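Local coordinates for sialidase domain-containing protein (Dyadobacter fermentans, PDB 5HX0), which is of unknown function but, as a sialidase-like protein with a beta-propeller fold, may recognise or process a carbohydrate ligand, at residues P40-V45 and P353-R358; V49-E54 and L73-A78; A58-V63 and T89-P94; A371-L374 and R378-V381. All blocks are in the same frame, centred on the assembly; numbering follows the deposited sequence.

Contact 1. Residues P40-V45 and P353-R358; sequences PGVRKV and PEIVLR
Val42 and Lys44 reach from the first strand of the chain toward Ile355 and Leu357, on the outer strand of the adjacent blade of a six-bladed beta-propeller. The two strands run almost exactly parallel, their directions 4° apart, but at 9.0 Å between axes they belong to separate sheets, with no backbone pairing between them, joined here by side chains reaching across.

The apolar part is a meeting of branches tip to tip: CG1 of Val42 comes to 3.8 Å from CD1 of Ile355. An extended second torsion carries that CD1 out to the end of the isoleucine, and Ile341 of strand 336-342 packs against both residues. Leu357 turns instead to Leu399 of the closing blade.

The polar part is one bond. Lys44 bends at chi3 (82°), which brings its ammonium round to the backbone of the other strand. The strand is bulged at that point, Leu357 and Arg358 together standing opposite Ile337 in a classic beta bulge. Asp47 gives the same ammonium a salt bridge, and Asp360 does so for Arg358, which should ease the approach of two like charges: Lys44 NZ and Arg358 NE are 5.3 Å apart. Lys44 NZ donates to Leu357 O at 2.8 Å, approaching in the carbonyl plane.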
# COMPACT_ATOMS: atom_id res chain seq x y z
N PRO A 40 27.40 17.88 31.54
CA PRO A 40 27.76 19.23 31.08
C PRO A 40 27.35 19.46 29.63
O PRO A 40 27.69 18.68 28.74
CB PRO A 40 29.29 19.28 31.24
CG PRO A 40 29.63 18.14 32.16
CD PRO A 40 28.59 17.09 31.93
N GLY A 41 26.61 20.54 29.41
CA GLY A 41 26.21 20.94 28.08
C GLY A 41 25.03 20.18 27.51
O GLY A 41 24.70 20.38 26.34
N VAL A 42 24.39 19.30 28.29
CA VAL A 42 23.23 18.54 27.83
C VAL A 42 22.02 18.91 28.67
O VAL A 42 22.10 18.95 29.90
CB VAL A 42 23.47 17.02 27.91
CG1 VAL A 42 22.26 16.28 27.41
CG2 VAL A 42 24.69 16.67 27.10
N ARG A 43 20.90 19.15 28.00
CA ARG A 43 19.65 19.53 28.65
C ARG A 43 18.49 19.11 27.74
O ARG A 43 18.53 19.36 26.53
CB ARG A 43 19.64 21.04 28.92
CG ARG A 43 18.33 21.62 29.38
CD ARG A 43 18.48 23.12 29.65
NE ARG A 43 18.57 23.91 28.43
CZ ARG A 43 17.53 24.49 27.84
NH1 ARG A 43 16.32 24.34 28.36
NH2 ARG A 43 17.68 25.19 26.72
N LYS A 44 17.46 18.50 28.31
CA LYS A 44 16.26 18.20 27.55
C LYS A 44 15.39 19.44 27.49
O LYS A 44 15.01 19.99 28.53
CB LYS A 44 15.49 17.03 28.14
CG LYS A 44 14.18 16.77 27.39
CD LYS A 44 13.68 15.35 27.55
CE LYS A 44 12.93 15.20 28.83
NZ LYS A 44 12.14 13.95 28.89
N VAL A 45 15.07 19.88 26.28
CA VAL A 45 14.20 21.04 26.13
C VAL A 45 12.75 20.65 26.40
O VAL A 45 12.06 21.26 27.22
CB VAL A 45 14.37 21.65 24.73
CG1 VAL A 45 13.41 22.84 24.52
CG2 VAL A 45 15.81 22.07 24.54
N PRO A 353 28.70 9.47 30.49
CA PRO A 353 27.55 9.35 31.38
C PRO A 353 26.26 9.16 30.59
O PRO A 353 26.09 9.73 29.51
CB PRO A 353 27.55 10.68 32.15
CG PRO A 353 28.31 11.64 31.27
CD PRO A 353 29.33 10.80 30.53
N GLU A 354 25.35 8.37 31.15
CA GLU A 354 24.12 8.04 30.44
C GLU A 354 23.07 9.13 30.65
O GLU A 354 22.84 9.59 31.78
CB GLU A 354 23.58 6.69 30.91
CG GLU A 354 22.34 6.22 30.17
CD GLU A 354 22.01 4.77 30.49
OE1 GLU A 354 21.54 4.50 31.61
OE2 GLU A 354 22.24 3.90 29.62
N ILE A 355 22.47 9.56 29.56
CA ILE A 355 21.41 10.56 29.52
C ILE A 355 20.09 9.80 29.52
O ILE A 355 19.87 8.95 28.64
CB ILE A 355 21.54 11.43 28.26
CG1 ILE A 355 22.93 12.08 28.19
CG2 ILE A 355 20.43 12.46 28.17
CD1 ILE A 355 23.27 12.66 26.83
N VAL A 356 19.21 10.05 30.48
CA VAL A 356 17.94 9.32 30.52
C VAL A 356 16.86 10.22 29.95
O VAL A 356 16.50 11.24 30.56
CB VAL A 356 17.60 8.82 31.93
CG1 VAL A 356 16.32 8.00 31.90
CG2 VAL A 356 18.75 7.95 32.49
N LEU A 357 16.31 9.87 28.78
CA LEU A 357 15.34 10.75 28.14
C LEU A 357 13.89 10.43 28.52
O LEU A 357 13.06 11.35 28.63
CB LEU A 357 15.49 10.70 26.61
CG LEU A 357 16.85 11.12 26.05
CD1 LEU A 357 16.89 10.93 24.54
CD2 LEU A 357 17.16 12.57 26.42
N ARG A 358 13.54 9.16 28.70
CA ARG A 358 12.17 8.77 29.02
C ARG A 358 12.22 7.60 29.99
O ARG A 358 13.04 6.69 29.83
CB ARG A 358 11.35 8.33 27.77
CG ARG A 358 11.17 9.37 26.69
CD ARG A 358 10.22 10.49 27.13
NE ARG A 358 8.82 10.09 27.27
CZ ARG A 358 7.88 10.38 26.37
NH1 ARG A 358 8.17 11.04 25.26
NH2 ARG A 358 6.63 10.02 26.60

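Contact 2. Residues V49-E54 and L73-A78; sequences VIYRNE and LAFRRA
The ring of Tyr51 lies across the end of the Phe75 ring, CD2 of the tyrosine 3.6 Å from CZ of the phenylalanine. The encounter is oblique: the planes are inclined at 34° and the centroids stand 5.3 Å apart. Phe75 has CG lodged between its backbone N and carbonyl carbon (chi1 60°), and from there the CZ and CE2 end of its ring meets the tyrosine.

Further out, Arg77 crosses the tyrosine at roughly a right angle. Its CD packs 4.0 Å from Tyr51 CE2, and a bend at chi3 turns the guanidinium so that NH2 donates to Tyr51 OH at 2.9 Å. The oxygen sits almost exactly in the guanidinium plane, though the N-H...O angle is only 146°.

These residues join two blades of the propeller, strand 42-51 at the outer edge of the closing blade and strand 71-79 in the next. Ile50 and Tyr51 form a classic beta bulge opposite Ile394, and both of these consecutive residues point at the neighbouring sheet. Ile50 thus adds an apolar contact, its CD1 3.9 Å from CD1 of Leu73. Phe56 makes a cation-pi contact with Arg77, and Pro120 of the second subunit packs on the same arginine.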
# COMPACT_ATOMS: atom_id res chain seq x y z
N VAL A 49 5.11 14.84 20.71
CA VAL A 49 4.41 13.76 20.02
C VAL A 49 4.46 14.07 18.53
O VAL A 49 4.09 15.18 18.11
CB VAL A 49 2.97 13.59 20.53
CG1 VAL A 49 2.23 12.57 19.67
CG2 VAL A 49 2.98 13.11 21.99
N ILE A 50 4.95 13.13 17.74
CA ILE A 50 5.20 13.35 16.33
C ILE A 50 4.07 12.80 15.47
O ILE A 50 3.63 13.45 14.53
CB ILE A 50 6.57 12.75 15.94
CG1 ILE A 50 7.69 13.54 16.63
CG2 ILE A 50 6.76 12.70 14.39
CD1 ILE A 50 9.10 13.06 16.31
N TYR A 51 3.58 11.61 15.79
CA TYR A 51 2.41 11.06 15.10
C TYR A 51 1.75 10.04 16.00
O TYR A 51 2.42 9.13 16.50
CB TYR A 51 2.77 10.40 13.76
CG TYR A 51 1.55 9.74 13.15
CD1 TYR A 51 0.57 10.50 12.53
CD2 TYR A 51 1.33 8.37 13.28
CE1 TYR A 51 -0.57 9.91 12.01
CE2 TYR A 51 0.20 7.77 12.76
CZ TYR A 51 -0.74 8.54 12.12
OH TYR A 51 -1.87 7.93 11.61
N ARG A 52 0.44 10.20 16.20
CA ARG A 52 -0.32 9.34 17.09
C ARG A 52 -1.73 9.18 16.55
O ARG A 52 -2.42 10.17 16.30
CB ARG A 52 -0.38 9.92 18.51
CG ARG A 52 -1.19 9.06 19.49
CD ARG A 52 -1.43 9.79 20.83
NE ARG A 52 -2.18 8.98 21.80
CZ ARG A 52 -3.50 8.78 21.79
NH1 ARG A 52 -4.26 9.30 20.84
NH2 ARG A 52 -4.06 8.05 22.75
N ASN A 53 -2.18 7.93 16.43
CA ASN A 53 -3.54 7.65 15.99
C ASN A 53 -3.92 6.28 16.55
O ASN A 53 -3.27 5.28 16.22
CB ASN A 53 -3.64 7.68 14.45
CG ASN A 53 -5.07 7.44 13.96
OD1 ASN A 53 -5.80 6.64 14.54
ND2 ASN A 53 -5.47 8.13 12.88
N GLU A 54 -4.96 6.24 17.38
CA GLU A 54 -5.31 5.01 18.09
C GLU A 54 -5.67 3.85 17.16
O GLU A 54 -5.64 2.70 17.60
CB GLU A 54 -6.48 5.27 19.04
CG GLU A 54 -6.08 6.03 20.26
CD GLU A 54 -7.27 6.42 21.11
OE1 GLU A 54 -8.40 5.99 20.78
OE2 GLU A 54 -7.08 7.18 22.08
N LEU A 73 10.54 12.44 8.50
CA LEU A 73 10.63 11.27 9.37
C LEU A 73 9.80 10.14 8.79
O LEU A 73 8.58 10.28 8.60
CB LEU A 73 10.20 11.61 10.80
CG LEU A 73 10.22 10.47 11.84
CD1 LEU A 73 10.38 11.05 13.26
CD2 LEU A 73 8.96 9.60 11.81
N ALA A 74 10.45 9.00 8.55
CA ALA A 74 9.81 7.80 7.99
C ALA A 74 9.51 6.84 9.12
O ALA A 74 10.29 6.74 10.08
CB ALA A 74 10.72 7.11 6.98
N PHE A 75 8.39 6.13 9.02
CA PHE A 75 8.09 5.11 10.01
C PHE A 75 7.19 4.05 9.40
O PHE A 75 6.64 4.21 8.30
CB PHE A 75 7.46 5.69 11.30
CG PHE A 75 6.14 6.42 11.08
CD1 PHE A 75 6.14 7.73 10.60
CD2 PHE A 75 4.94 5.83 11.40
CE1 PHE A 75 4.96 8.43 10.41
CE2 PHE A 75 3.74 6.52 11.22
CZ PHE A 75 3.75 7.82 10.74
N ARG A 76 7.09 2.93 10.10
CA ARG A 76 6.20 1.84 9.74
C ARG A 76 4.83 2.12 10.34
O ARG A 76 4.72 2.34 11.56
CB ARG A 76 6.73 0.50 10.28
CG ARG A 76 5.80 -0.71 10.01
CD ARG A 76 6.32 -1.94 10.79
NE ARG A 76 5.58 -3.18 10.50
CZ ARG A 76 4.49 -3.58 11.15
NH1 ARG A 76 3.96 -2.83 12.13
NH2 ARG A 76 3.90 -4.73 10.82
N ARG A 77 3.79 2.07 9.51
CA ARG A 77 2.42 2.19 9.99
C ARG A 77 1.62 0.96 9.59
O ARG A 77 1.65 0.54 8.42
CB ARG A 77 1.74 3.47 9.48
CG ARG A 77 0.42 3.72 10.21
CD ARG A 77 -0.19 5.07 9.86
NE ARG A 77 -0.76 5.06 8.51
CZ ARG A 77 -1.63 5.95 8.05
NH1 ARG A 77 -2.09 5.85 6.80
NH2 ARG A 77 -2.03 6.94 8.84
N ALA A 78 0.92 0.38 10.55
CA ALA A 78 0.10 -0.80 10.35
C ALA A 78 -1.14 -0.66 11.22
O ALA A 78 -1.15 0.12 12.18
CB ALA A 78 0.86 -2.08 10.72

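Contact 3. Residues A58-V63 and T89-P94; sequences AAFPSV and TNHVDP
One face of the His91 imidazole receives the edge of the Phe60 ring, a T-shaped pair with planes at 88° and centroids 5.0 Å apart. The phenyl comes in by its tip: Phe60 CZ stands 3.6 Å above the imidazole plane and over its centre, so it is nearly equidistant from all five ring atoms, the nearest including His91 CE1 at 3.7 Å. Phe60 has a flat side covered too, by its own neighbour, Ala59 CB lying 3.6 Å above the middle of the phenyl. Phe60 adopts a positive phi, unusual within a strand, and Ala59 and Phe60 both point toward the loop that carries His91. Tyr384 meets the phenyl edge-to-face, and Tyr368 is a further ring beside it.

The imidazole is gripped at its far end as well, since His91 NE2 is hydrogen-bonded to Asp365 OD1. On the loop itself Asn90 makes an Asx turn over His91: its OD1 accepts from Val92 N at 3.1 Å, nearly straight at 164°, with the donor well above the amide plane. Val92 O binds Arg148 of the second subunit.

An acetate about 3 Å and a glycerol about 4 Å from the His91 side chain, nearest atoms, probably come from the crystallisation liquor, yet they are consistent with a pocket beside the inner strand 56-65 of a sialidase-like propeller.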
# COMPACT_ATOMS: atom_id res chain seq x y z
N ALA A 58 2.25 2.65 15.06
CA ALA A 58 3.25 3.47 14.38
C ALA A 58 4.57 3.24 15.09
O ALA A 58 4.66 3.42 16.31
CB ALA A 58 2.88 4.96 14.40
N ALA A 59 5.60 2.82 14.34
CA ALA A 59 6.81 2.37 15.02
C ALA A 59 8.03 2.48 14.11
O ALA A 59 7.92 2.63 12.90
CB ALA A 59 6.65 0.93 15.53
N PHE A 60 9.22 2.36 14.74
CA PHE A 60 10.50 2.20 14.06
C PHE A 60 10.84 3.41 13.18
O PHE A 60 10.90 3.28 11.95
CB PHE A 60 10.50 0.91 13.21
CG PHE A 60 9.86 -0.29 13.93
CD1 PHE A 60 10.29 -0.66 15.21
CD2 PHE A 60 8.83 -1.00 13.34
CE1 PHE A 60 9.70 -1.74 15.89
CE2 PHE A 60 8.22 -2.09 14.02
CZ PHE A 60 8.67 -2.46 15.29
N PRO A 61 11.05 4.59 13.75
CA PRO A 61 11.29 5.78 12.92
C PRO A 61 12.74 5.94 12.49
O PRO A 61 13.69 5.46 13.13
CB PRO A 61 10.87 6.93 13.83
CG PRO A 61 11.34 6.43 15.24
CD PRO A 61 11.04 4.93 15.20
N SER A 62 12.92 6.61 11.35
CA SER A 62 14.20 7.22 11.02
C SER A 62 13.91 8.62 10.50
O SER A 62 12.79 8.92 10.07
CB SER A 62 15.02 6.39 10.02
OG SER A 62 14.39 6.31 8.77
N VAL A 63 14.91 9.48 10.54
CA VAL A 63 14.65 10.89 10.26
C VAL A 63 15.90 11.57 9.70
O VAL A 63 17.03 11.27 10.11
CB VAL A 63 14.10 11.60 11.52
CG1 VAL A 63 15.05 11.43 12.72
CG2 VAL A 63 13.84 13.07 11.26
N THR A 89 -1.40 -6.50 19.07
CA THR A 89 -0.72 -6.27 17.79
C THR A 89 0.72 -6.77 17.88
O THR A 89 1.40 -6.56 18.89
CB THR A 89 -0.75 -4.76 17.47
OG1 THR A 89 -2.12 -4.32 17.43
CG2 THR A 89 -0.03 -4.46 16.13
N ASN A 90 1.19 -7.47 16.84
CA ASN A 90 2.60 -7.83 16.80
C ASN A 90 3.29 -7.04 15.67
O ASN A 90 2.77 -6.01 15.22
CB ASN A 90 2.76 -9.35 16.67
CG ASN A 90 2.10 -9.91 15.40
OD1 ASN A 90 1.88 -9.19 14.43
ND2 ASN A 90 1.78 -11.20 15.43
N HIS A 91 4.47 -7.48 15.26
CA HIS A 91 5.24 -6.70 14.31
C HIS A 91 5.15 -7.26 12.88
O HIS A 91 5.99 -6.92 12.04
CB HIS A 91 6.70 -6.60 14.77
CG HIS A 91 6.88 -5.79 16.03
ND1 HIS A 91 8.01 -5.86 16.81
CD2 HIS A 91 6.06 -4.88 16.63
CE1 HIS A 91 7.90 -5.04 17.84
NE2 HIS A 91 6.72 -4.43 17.76
N VAL A 92 4.15 -8.09 12.57
CA VAL A 92 3.91 -8.48 11.19
C VAL A 92 2.46 -8.15 10.83
O VAL A 92 1.54 -8.35 11.64
CB VAL A 92 4.22 -9.97 10.88
CG1 VAL A 92 5.71 -10.26 11.12
CG2 VAL A 92 3.31 -10.92 11.66
N ASP A 93 2.27 -7.66 9.62
CA ASP A 93 0.94 -7.34 9.11
C ASP A 93 1.07 -7.13 7.61
O ASP A 93 1.94 -6.35 7.19
CB ASP A 93 0.39 -6.07 9.80
CG ASP A 93 -1.11 -5.85 9.52
OD1 ASP A 93 -1.51 -5.80 8.34
OD2 ASP A 93 -1.89 -5.75 10.50
N PRO A 94 0.27 -7.79 6.76
CA PRO A 94 0.43 -7.58 5.30
C PRO A 94 0.27 -6.12 4.89
O PRO A 94 0.86 -5.69 3.90
CB PRO A 94 -0.67 -8.46 4.68
CG PRO A 94 -1.73 -8.59 5.80
CD PRO A 94 -0.89 -8.66 7.06

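Contact 4. Residues A371-L374 and R378-V381; sequences AVQL and RVLV
Leu374 folds back over strand 378-381 from its first side-chain atom onward. CB lies 3.5 Å from Arg378 O, the oxygen that also accepts a hydrogen bond from Leu374 N at 2.8 Å. CG then comes within 3.8 Å of Leu380 N, and both methyls, CD1 and CD2, approach Leu380 CB from the same side, each 4.0 Å from it. The first torsion, with CG opposite the carbonyl carbon (chi1 -66°), sends the isobutyl group along the partner strand.

The two strands form a tight beta hairpin, the inner pair of the propeller's closing blade. Val372 and Leu380 are a hydrogen-bonded antiparallel pair: Val372 N to Leu380 O and Leu380 N to Val372 O both measure 2.9 Å. CG1 of Val372 packs on Leu380 CB, and beyond it this face meets Val63 of the next blade.

Ala371, Gln373, Val379 and Val381 occupy the other face, against Leu317 and Leu325 of the preceding blade. Ala371 CB touches Val379 CG1 at 3.9 Å. Gln373, bent at chi2 (78°), brings its amide across Val379, with NE2 3.5 Å from Val379 CG2; the same NE2 hydrogen-bonds to Asp375 O, which anchors the amide at the hairpin turn.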
# COMPACT_ATOMS: atom_id res chain seq x y z
N ALA A 371 18.24 10.04 15.83
CA ALA A 371 18.43 11.46 16.10
C ALA A 371 18.75 12.23 14.83
O ALA A 371 19.33 11.69 13.88
CB ALA A 371 19.53 11.68 17.14
N VAL A 372 18.41 13.51 14.84
CA VAL A 372 18.73 14.41 13.73
C VAL A 372 19.08 15.77 14.31
O VAL A 372 18.50 16.21 15.31
CB VAL A 372 17.56 14.50 12.72
CG1 VAL A 372 16.32 15.04 13.41
CG2 VAL A 372 17.96 15.39 11.54
N GLN A 373 20.05 16.44 13.70
CA GLN A 373 20.45 17.78 14.14
C GLN A 373 19.40 18.78 13.67
O GLN A 373 19.12 18.85 12.47
CB GLN A 373 21.83 18.13 13.59
CG GLN A 373 22.50 19.32 14.28
CD GLN A 373 23.10 18.92 15.61
OE1 GLN A 373 23.70 17.85 15.74
NE2 GLN A 373 22.92 19.77 16.62
N LEU A 374 18.82 19.53 14.60
CA LEU A 374 17.87 20.58 14.22
C LEU A 374 18.58 21.86 13.81
O LEU A 374 18.25 22.47 12.78
CB LEU A 374 16.90 20.84 15.38
CG LEU A 374 15.97 19.68 15.71
CD1 LEU A 374 15.02 20.04 16.87
CD2 LEU A 374 15.20 19.24 14.47
N ARG A 378 20.72 22.23 18.88
CA ARG A 378 19.62 21.37 19.26
C ARG A 378 19.55 20.13 18.39
O ARG A 378 19.79 20.19 17.17
CB ARG A 378 18.29 22.12 19.22
CG ARG A 378 18.19 23.09 20.38
CD ARG A 378 16.85 23.74 20.43
NE ARG A 378 16.68 24.54 21.64
CZ ARG A 378 15.50 24.96 22.08
NH1 ARG A 378 14.39 24.65 21.41
NH2 ARG A 378 15.43 25.68 23.20
N VAL A 379 19.20 19.01 19.03
CA VAL A 379 19.04 17.70 18.40
C VAL A 379 17.65 17.18 18.74
O VAL A 379 17.20 17.27 19.88
CB VAL A 379 20.10 16.71 18.92
CG1 VAL A 379 19.79 15.30 18.45
CG2 VAL A 379 21.50 17.12 18.47
N LEU A 380 16.98 16.59 17.75
CA LEU A 380 15.75 15.83 17.99
C LEU A 380 16.10 14.35 18.06
O LEU A 380 16.66 13.80 17.11
CB LEU A 380 14.73 16.07 16.88
CG LEU A 380 13.54 15.12 16.87
CD1 LEU A 380 12.67 15.38 18.09
CD2 LEU A 380 12.74 15.26 15.59
N VAL A 381 15.81 13.71 19.18
CA VAL A 381 15.91 12.26 19.28
C VAL A 381 14.49 11.74 19.09
O VAL A 381 13.66 11.84 20.00
CB VAL A 381 16.49 11.81 20.62
CG1 VAL A 381 16.62 10.27 20.64
CG2 VAL A 381 17.84 12.50 20.89

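In the fold
Strand 42-51, the first in the chain, completes the last blade, the usual velcro closure of a propeller. It supplies contact 1 at its beginning and contact 2 at its end. Contact 1 closes a loop of some 300 residues, and contacts 2 and 3 both fall within that span. Those two cross: 58-63 lies between the segments of contact 2, and 89-94 follows them. They also share a sheet, where Ala74 pairs with Ser62. Contact 4 opens only after contact 1 has closed and makes a short hairpin in the closing blade. Leu357 against Val381 links it to contact 1, and Val63 against Val372 to contact 3, so the last blade is tied to both neighbours.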